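Local coordinates for protein TbiB1 (Thermobaculum terrenum, PDB 5V1V) that binds the leader peptide of a lasso-peptide precursor through a PqqD-like fold, probably to present the precursor for maturation, at residues W40-E45 and E50-A55; G36-S41 and A58-D63. All blocks are in the same frame, centred on the assembly; numbering follows the deposited sequence.

Contact 1 of 2, residues W40-E45 and E50-A55. With ZN (zinc ion), chain F; ZN (zinc ion), chain E.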
ATOM      1  N   TRP A  40       0.010   2.042  -2.964  1.00 11.25           N
ATOM      2  CA  TRP A  40       1.349   1.519  -3.181  1.00 11.36           C
ATOM      3  C   TRP A  40       2.102   2.330  -4.235  1.00 12.48           C
ATOM      4  O   TRP A  40       3.265   2.692  -4.048  1.00 13.19           O
ATOM      5  CB  TRP A  40       1.280   0.048  -3.564  1.00 12.11           C
ATOM      6  CG  TRP A  40       2.636  -0.580  -3.649  1.00 11.89           C
ATOM      7  CD1 TRP A  40       3.368  -0.789  -4.786  1.00 12.37           C
ATOM      8  CD2 TRP A  40       3.445  -1.045  -2.556  1.00 11.03           C
ATOM      9  NE1 TRP A  40       4.575  -1.361  -4.466  1.00 12.05           N
ATOM     10  CE2 TRP A  40       4.644  -1.541  -3.111  1.00 12.14           C
ATOM     11  CE3 TRP A  40       3.265  -1.114  -1.168  1.00 10.81           C
ATOM     12  CZ2 TRP A  40       5.667  -2.088  -2.333  1.00 12.43           C
ATOM     13  CZ3 TRP A  40       4.291  -1.663  -0.387  1.00 11.86           C
ATOM     14  CH2 TRP A  40       5.476  -2.142  -0.978  1.00 11.44           C
ATOM     15  N   SER A  41       1.421   2.648  -5.331  1.00 13.19           N
ATOM     16  CA  SER A  41       2.040   3.440  -6.389  1.00 14.28           C
ATOM     17  C   SER A  41       2.500   4.811  -5.891  1.00 14.58           C
ATOM     18  O   SER A  41       3.575   5.295  -6.271  1.00 16.63           O
ATOM     19  CB  SER A  41       1.097   3.586  -7.579  1.00 16.73           C
ATOM     20  OG  SER A  41       0.868   2.330  -8.189  1.00 22.18           O
ATOM     21  N   LEU A  42       1.701   5.424  -5.023  1.00 13.72           N
ATOM     22  CA  LEU A  42       2.067   6.706  -4.425  1.00 13.72           C
ATOM     23  C   LEU A  42       3.255   6.566  -3.466  1.00 14.17           C
ATOM     24  O   LEU A  42       4.139   7.419  -3.438  1.00 14.44           O
ATOM     25  CB  LEU A  42       0.858   7.333  -3.720  1.00 14.30           C
ATOM     26  CG  LEU A  42      -0.272   7.785  -4.657  1.00 14.97           C
ATOM     27  CD1 LEU A  42      -1.615   7.828  -3.941  1.00 14.88           C
ATOM     28  CD2 LEU A  42       0.049   9.130  -5.290  1.00 16.83           C
ATOM     29  N   LEU A  43       3.278   5.481  -2.686  1.00 13.71           N
ATOM     30  CA  LEU A  43       4.442   5.190  -1.843  1.00 13.76           C
ATOM     31  C   LEU A  43       5.707   5.007  -2.690  1.00 14.68           C
ATOM     32  O   LEU A  43       6.789   5.470  -2.319  1.00 15.64           O
ATOM     33  CB  LEU A  43       4.207   3.954  -0.975  1.00 13.46           C
ATOM     34  CG  LEU A  43       3.201   4.111   0.164  1.00 13.61           C
ATOM     35  CD1 LEU A  43       2.849   2.731   0.696  1.00 14.40           C
ATOM     36  CD2 LEU A  43       3.719   5.009   1.278  1.00 15.28           C
ATOM     37  N   GLU A  44       5.571   4.330  -3.828  1.00 14.60           N
ATOM     38  CA  GLU A  44       6.696   4.150  -4.748  1.00 16.34           C
ATOM     39  C   GLU A  44       7.292   5.481  -5.203  1.00 18.18           C
ATOM     40  O   GLU A  44       8.500   5.574  -5.438  1.00 20.82           O
ATOM     41  CB  GLU A  44       6.277   3.307  -5.952  1.00 17.68           C
ATOM     42  CG  GLU A  44       6.040   1.850  -5.605  1.00 19.16           C
ATOM     43  CD  GLU A  44       5.595   1.014  -6.783  1.00 20.86           C
ATOM     44  OE1 GLU A  44       4.632   1.402  -7.472  1.00 20.41           O
ATOM     45  OE2 GLU A  44       6.191  -0.056  -7.005  1.00 24.85           O
ATOM     46  N   GLU A  45       6.437   6.495  -5.306  1.00 18.61           N
ATOM     47  CA  GLU A  45       6.838   7.850  -5.706  1.00 19.33           C
ATOM     48  C   GLU A  45       7.386   8.680  -4.541  1.00 19.77           C
ATOM     49  O   GLU A  45       7.787   9.836  -4.728  1.00 22.76           O
ATOM     50  CB  GLU A  45       5.657   8.592  -6.347  1.00 21.06           C
ATOM     51  CG  GLU A  45       5.188   8.011  -7.671  1.00 25.00           C
ATOM     52  CD  GLU A  45       3.771   8.426  -8.022  1.00 30.97           C
ATOM     53  OE1 GLU A  45       3.203   9.302  -7.336  1.00 34.96           O
ATOM     54  OE2 GLU A  45       3.216   7.866  -8.988  1.00 35.81           O
ATOM     55  N   GLU A  50       0.221  12.596   4.195  1.00 16.72           N
ATOM     56  CA  GLU A  50      -0.671  13.729   3.861  0.50 16.21           C
ATOM     57  C   GLU A  50      -0.980  13.768   2.374  1.00 15.14           C
ATOM     58  O   GLU A  50      -2.129  13.966   1.970  1.00 17.01           O
ATOM     59  CB  GLU A  50      -0.069  15.082   4.287  0.50 16.12           C
ATOM     60  CG  GLU A  50      -0.874  16.309   3.846  0.50 15.81           C
ATOM     61  CD  GLU A  50      -2.211  16.415   4.554  0.50 13.78           C
ATOM     62  OE1 GLU A  50      -2.374  15.769   5.607  0.50 14.68           O
ATOM     63  OE2 GLU A  50      -3.106  17.149   4.066  0.50 11.48           O
ATOM     64  N   GLU A  51       0.060  13.602   1.556  1.00 14.49           N
ATOM     65  CA  GLU A  51      -0.075  13.618   0.098  1.00 15.78           C
ATOM     66  C   GLU A  51      -0.932  12.456  -0.385  1.00 15.22           C
ATOM     67  O   GLU A  51      -1.717  12.605  -1.317  1.00 16.29           O
ATOM     68  CB  GLU A  51       1.289  13.537  -0.585  1.00 16.96           C
ATOM     69  CG  GLU A  51       2.196  14.708  -0.288  1.00 19.33           C
ATOM     70  CD  GLU A  51       3.491  14.639  -1.056  1.00 21.81           C
ATOM     71  OE1 GLU A  51       3.630  15.388  -2.043  1.00 24.68           O
ATOM     72  OE2 GLU A  51       4.361  13.824  -0.676  1.00 21.79           O
ATOM     73  N   ILE A  52      -0.774  11.295   0.249  1.00 13.51           N
ATOM     74  CA  ILE A  52      -1.548  10.124  -0.132  1.00 13.21           C
ATOM     75  C   ILE A  52      -3.023  10.345   0.217  1.00 13.84           C
ATOM     76  O   ILE A  52      -3.896  10.089  -0.600  1.00 14.52           O
ATOM     77  CB  ILE A  52      -1.008   8.838   0.531  1.00 12.77           C
ATOM     78  CG1 ILE A  52       0.416   8.547   0.028  1.00 13.72           C
ATOM     79  CG2 ILE A  52      -1.950   7.666   0.267  1.00 14.13           C
ATOM     80  CD1 ILE A  52       1.124   7.438   0.774  1.00 15.04           C
ATOM     81  N   VAL A  53      -3.295  10.845   1.419  1.00 13.07           N
ATOM     82  CA  VAL A  53      -4.664  11.184   1.803  1.00 13.53           C
ATOM     83  C   VAL A  53      -5.272  12.135   0.763  1.00 13.26           C
ATOM     84  O   VAL A  53      -6.380  11.912   0.279  1.00 14.45           O
ATOM     85  CB  VAL A  53      -4.730  11.793   3.225  1.00 13.63           C
ATOM     86  CG1 VAL A  53      -6.124  12.335   3.519  1.00 14.00           C
ATOM     87  CG2 VAL A  53      -4.323  10.763   4.277  1.00 14.77           C
ATOM     88  N   ASP A  54      -4.539  13.188   0.413  1.00 13.94           N
ATOM     89  CA  ASP A  54      -5.067  14.185  -0.505  1.00 13.91           C
ATOM     90  C   ASP A  54      -5.326  13.580  -1.879  1.00 13.92           C
ATOM     91  O   ASP A  54      -6.336  13.896  -2.500  1.00 15.62           O
ATOM     92  CB  ASP A  54      -4.137  15.389  -0.580  1.00 16.12           C
ATOM     93  CG  ASP A  54      -4.134  16.192   0.697  1.00 16.01           C
ATOM     94  OD1 ASP A  54      -4.929  15.884   1.614  1.00 18.23           O
ATOM     95  OD2 ASP A  54      -3.323  17.138   0.792  1.00 16.30           O
ATOM     96  N   ALA A  55      -4.437  12.701  -2.343  1.00 13.78           N
ATOM     97  CA  ALA A  55      -4.606  12.055  -3.643  1.00 13.16           C
ATOM     98  C   ALA A  55      -5.834  11.156  -3.673  1.00 14.08           C
ATOM     99  O   ALA A  55      -6.633  11.229  -4.610  1.00 15.67           O
ATOM    100  CB  ALA A  55      -3.356  11.278  -4.021  1.00 14.17           C
TER
HETATM  101 ZN    ZN F 102      -3.332  18.211   2.435  1.00 16.88          ZN
HETATM  102 ZN    ZN E 101       4.590   0.685  -9.282  1.00 28.80          ZN
HETATM  103  O   HOH W   1      -5.313  18.723   2.530  1.00 20.29           O
HETATM  104  O   HOH W   2       3.967   2.366 -10.046  1.00 28.79           O
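L42, L43 and I52 share one choice of first torsion: L42 CG (chi1 -68°), L43 CG and I52 CG1 each stand anti to their own carbonyl carbon, which carries the branches into the seam between two helices. I52 then runs on extended, so that its CD1 reaches across to L43 CD2 at 3.6 Å, the two side chains crossing at about a right angle. I52 CG1 rests against L42 CB at 4.0 Å. The CD1 branch of L42 goes the other way, to the methyl CB of A55, 3.9 Å off. The result is a helical hairpin of the PqqD family, in which helices 34-44 and 49-59 are joined by a short connection; their segments 40-44 and 50-55 run roughly antiparallel at 140°, axes 10.3 Å apart at closest. No hydrogen bond passes between the two segments; aliphatic carbons do all the joining, and L71 and L78 of helix 64-80 pack on I52 and L43. Polar groups lie on the outer flanks: E44 OE1 binds a zinc ion at 1.9 Å together with H14, while D54 OD2 and, in one of its two conformers, E50 OE2 hold another zinc, each at 2.0 Å.

Contact 2 of 2, residues G36-S41 and A58-D63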
ATOM      1  N   GLY A  36      -5.682   0.006  -2.639  1.00 14.05           N
ATOM      2  CA  GLY A  36      -4.398  -0.480  -2.104  1.00 13.30           C
ATOM      3  C   GLY A  36      -3.266  -0.350  -3.106  1.00 14.40           C
ATOM      4  O   GLY A  36      -2.154   0.077  -2.763  1.00 13.30           O
ATOM      5  N   SER A  37      -3.558  -0.726  -4.352  1.00 14.38           N
ATOM      6  CA  SER A  37      -2.593  -0.598  -5.439  0.50 14.75           C
ATOM      7  C   SER A  37      -2.241   0.860  -5.703  1.00 14.80           C
ATOM      8  O   SER A  37      -1.079   1.190  -5.941  1.00 15.18           O
ATOM      9  CB  SER A  37      -3.130  -1.239  -6.715  0.50 16.92           C
ATOM     10  OG  SER A  37      -3.215  -2.636  -6.562  0.50 18.35           O
ATOM     11  N   ARG A  38      -3.246   1.733  -5.654  1.00 14.91           N
ATOM     12  CA  ARG A  38      -3.005   3.154  -5.854  1.00 15.10           C
ATOM     13  C   ARG A  38      -2.122   3.734  -4.745  1.00 13.59           C
ATOM     14  O   ARG A  38      -1.178   4.482  -5.027  1.00 13.97           O
ATOM     15  CB  ARG A  38      -4.313   3.942  -5.972  1.00 16.47           C
ATOM     16  CG  ARG A  38      -4.105   5.428  -6.236  1.00 16.13           C
ATOM     17  CD  ARG A  38      -3.527   5.728  -7.612  1.00 19.18           C
ATOM     18  NE  ARG A  38      -3.342   7.165  -7.782  1.00 20.55           N
ATOM     19  CZ  ARG A  38      -2.216   7.761  -8.162  1.00 20.74           C
ATOM     20  NH1 ARG A  38      -1.132   7.051  -8.458  1.00 23.83           N
ATOM     21  NH2 ARG A  38      -2.184   9.081  -8.271  1.00 23.44           N
ATOM     22  N   ILE A  39      -2.430   3.391  -3.496  1.00 13.02           N
ATOM     23  CA  ILE A  39      -1.594   3.802  -2.370  1.00 11.79           C
ATOM     24  C   ILE A  39      -0.159   3.303  -2.560  1.00 11.66           C
ATOM     25  O   ILE A  39       0.787   4.065  -2.362  1.00 12.45           O
ATOM     26  CB  ILE A  39      -2.181   3.345  -1.023  1.00 11.95           C
ATOM     27  CG1 ILE A  39      -3.489   4.099  -0.765  1.00 12.58           C
ATOM     28  CG2 ILE A  39      -1.171   3.587   0.097  1.00 12.06           C
ATOM     29  CD1 ILE A  39      -4.350   3.454   0.300  1.00 13.79           C
ATOM     30  N   TRP A  40       0.010   2.042  -2.964  1.00 11.25           N
ATOM     31  CA  TRP A  40       1.349   1.519  -3.181  1.00 11.36           C
ATOM     32  C   TRP A  40       2.102   2.330  -4.235  1.00 12.48           C
ATOM     33  O   TRP A  40       3.265   2.692  -4.048  1.00 13.19           O
ATOM     34  CB  TRP A  40       1.280   0.048  -3.564  1.00 12.11           C
ATOM     35  CG  TRP A  40       2.636  -0.580  -3.649  1.00 11.89           C
ATOM     36  CD1 TRP A  40       3.368  -0.789  -4.786  1.00 12.37           C
ATOM     37  CD2 TRP A  40       3.445  -1.045  -2.556  1.00 11.03           C
ATOM     38  NE1 TRP A  40       4.575  -1.361  -4.466  1.00 12.05           N
ATOM     39  CE2 TRP A  40       4.644  -1.541  -3.111  1.00 12.14           C
ATOM     40  CE3 TRP A  40       3.265  -1.114  -1.168  1.00 10.81           C
ATOM     41  CZ2 TRP A  40       5.667  -2.088  -2.333  1.00 12.43           C
ATOM     42  CZ3 TRP A  40       4.291  -1.663  -0.387  1.00 11.86           C
ATOM     43  CH2 TRP A  40       5.476  -2.142  -0.978  1.00 11.44           C
ATOM     44  N   SER A  41       1.421   2.648  -5.331  1.00 13.19           N
ATOM     45  CA  SER A  41       2.040   3.440  -6.389  1.00 14.28           C
ATOM     46  C   SER A  41       2.500   4.811  -5.891  1.00 14.58           C
ATOM     47  O   SER A  41       3.575   5.295  -6.271  1.00 16.63           O
ATOM     48  CB  SER A  41       1.097   3.586  -7.579  1.00 16.73           C
ATOM     49  OG  SER A  41       0.868   2.330  -8.189  1.00 22.18           O
ATOM     50  N   ALA A  58      -8.957  13.170  -3.774  1.00 16.25           N
ATOM     51  CA  ALA A  58      -9.164  13.802  -5.070  1.00 17.37           C
ATOM     52  C   ALA A  58      -9.671  12.800  -6.108  1.00 17.30           C
ATOM     53  O   ALA A  58     -10.419  13.165  -7.020  1.00 20.31           O
ATOM     54  CB  ALA A  58      -7.873  14.452  -5.540  1.00 19.04           C
ATOM     55  N   GLU A  59      -9.269  11.538  -5.961  1.00 17.32           N
ATOM     56  CA  GLU A  59      -9.479  10.515  -6.992  1.00 16.46           C
ATOM     57  C   GLU A  59     -10.675   9.601  -6.746  1.00 15.88           C
ATOM     58  O   GLU A  59     -11.123   8.901  -7.662  1.00 18.47           O
ATOM     59  CB  GLU A  59      -8.210   9.679  -7.139  1.00 16.72           C
ATOM     60  CG  GLU A  59      -7.042  10.466  -7.718  1.00 18.53           C
ATOM     61  CD  GLU A  59      -5.730   9.701  -7.712  1.00 21.66           C
ATOM     62  OE1 GLU A  59      -5.746   8.458  -7.574  1.00 21.85           O
ATOM     63  OE2 GLU A  59      -4.676  10.357  -7.860  1.00 26.15           O
ATOM     64  N   TYR A  60     -11.192   9.613  -5.521  1.00 16.02           N
ATOM     65  CA  TYR A  60     -12.245   8.688  -5.108  1.00 16.06           C
ATOM     66  C   TYR A  60     -13.401   9.391  -4.419  1.00 16.01           C
ATOM     67  O   TYR A  60     -13.212  10.419  -3.768  1.00 16.25           O
ATOM     68  CB  TYR A  60     -11.662   7.619  -4.174  1.00 16.22           C
ATOM     69  CG  TYR A  60     -10.702   6.682  -4.868  1.00 16.23           C
ATOM     70  CD1 TYR A  60     -11.160   5.514  -5.466  1.00 17.40           C
ATOM     71  CD2 TYR A  60      -9.338   6.973  -4.939  1.00 16.63           C
ATOM     72  CE1 TYR A  60     -10.288   4.656  -6.112  1.00 18.68           C
ATOM     73  CE2 TYR A  60      -8.457   6.112  -5.576  1.00 16.79           C
ATOM     74  CZ  TYR A  60      -8.942   4.957  -6.165  1.00 18.93           C
ATOM     75  OH  TYR A  60      -8.082   4.094  -6.814  1.00 23.25           O
ATOM     76  N   SER A  61     -14.595   8.815  -4.561  1.00 16.76           N
ATOM     77  CA  SER A  61     -15.796   9.323  -3.915  1.00 18.59           C
ATOM     78  C   SER A  61     -15.800   8.858  -2.469  1.00 18.91           C
ATOM     79  O   SER A  61     -16.453   7.867  -2.117  1.00 22.34           O
ATOM     80  CB  SER A  61     -17.046   8.831  -4.643  1.00 20.51           C
ATOM     81  OG  SER A  61     -18.213   9.267  -3.975  1.00 24.34           O
ATOM     82  N   VAL A  62     -15.045   9.577  -1.641  1.00 16.36           N
ATOM     83  CA  VAL A  62     -14.820   9.193  -0.250  1.00 16.38           C
ATOM     84  C   VAL A  62     -14.501  10.429   0.578  1.00 16.80           C
ATOM     85  O   VAL A  62     -13.910  11.379   0.072  1.00 17.38           O
ATOM     86  CB  VAL A  62     -13.686   8.139  -0.142  1.00 16.49           C
ATOM     87  CG1 VAL A  62     -12.354   8.697  -0.630  1.00 16.03           C
ATOM     88  CG2 VAL A  62     -13.580   7.585   1.269  1.00 16.62           C
ATOM     89  N   ASP A  63     -14.886  10.393   1.850  1.00 17.26           N
ATOM     90  CA  ASP A  63     -14.607  11.468   2.793  1.00 19.67           C
ATOM     91  C   ASP A  63     -13.211  11.307   3.393  1.00 17.64           C
ATOM     92  O   ASP A  63     -12.713  10.186   3.536  1.00 17.55           O
ATOM     93  CB  ASP A  63     -15.663  11.479   3.903  1.00 22.97           C
ATOM     94  CG  ASP A  63     -15.719  10.166   4.676  1.00 27.41           C
ATOM     95  OD1 ASP A  63     -16.157   9.144   4.100  1.00 30.51           O
ATOM     96  OD2 ASP A  63     -15.321  10.158   5.858  1.00 29.65           O
TER
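Beside the groove where the leader peptide lies, R38 of helix 34-44 meets E59, at the end of helix 49-59, in a bidentate salt bridge. R38 takes hold of the carboxylate side-on: NE gives its N-H to E59 OE1 at 2.7 Å and NH2 gives one to OE2 at 2.8 Å, both bonds nearly straight (164° for the first). Both oxygens use their syn lone pairs, and the guanidinium and carboxylate planes lie within 14° of each other, which fixes the rotation of both groups. R38 reaches this place because CG stands anti to the backbone N (chi1 -178°) and the chain then bends at chi2, whereas E59 comes straight out to meet it. In this PqqD-like chain the helix ends here: Y60 abandons helical geometry and pairs in parallel with a strand of the bound peptide, so that beta pairing continues across the interface. Its ring reaches back toward helix 34-44, the hydroxyl OH lying 3.9 Å from R38 CB and the ring edge facing R38 CG. A leucine in place of R38 would probably leave the E59 carboxylate without its positive partner and free to turn. W40 packs against the three-stranded sheet on the far side of helix 34-44.

Both contacts tie helix 34-44 to helix 49-59, contact 2 also to the residues just after it; they share W40 and S41, and their centres are 8 Å apart. Their chemistry changes with depth. Contact 1 is a buried, wholly apolar meeting of aliphatic side chains within the three-helix core, whereas contact 2 is only partly buried and depends on an ion pair, with a buried tyrosine against the arginine's stem. The two touch where I52 CG2 lies 4.0 Å from I39 CG1, and I39 in turn packs on an apolar side chain of the leader peptide. Thus 50-55 supplies hydrophobic core, while 58-63, farther along the chain, turns to the peptide-binding edge.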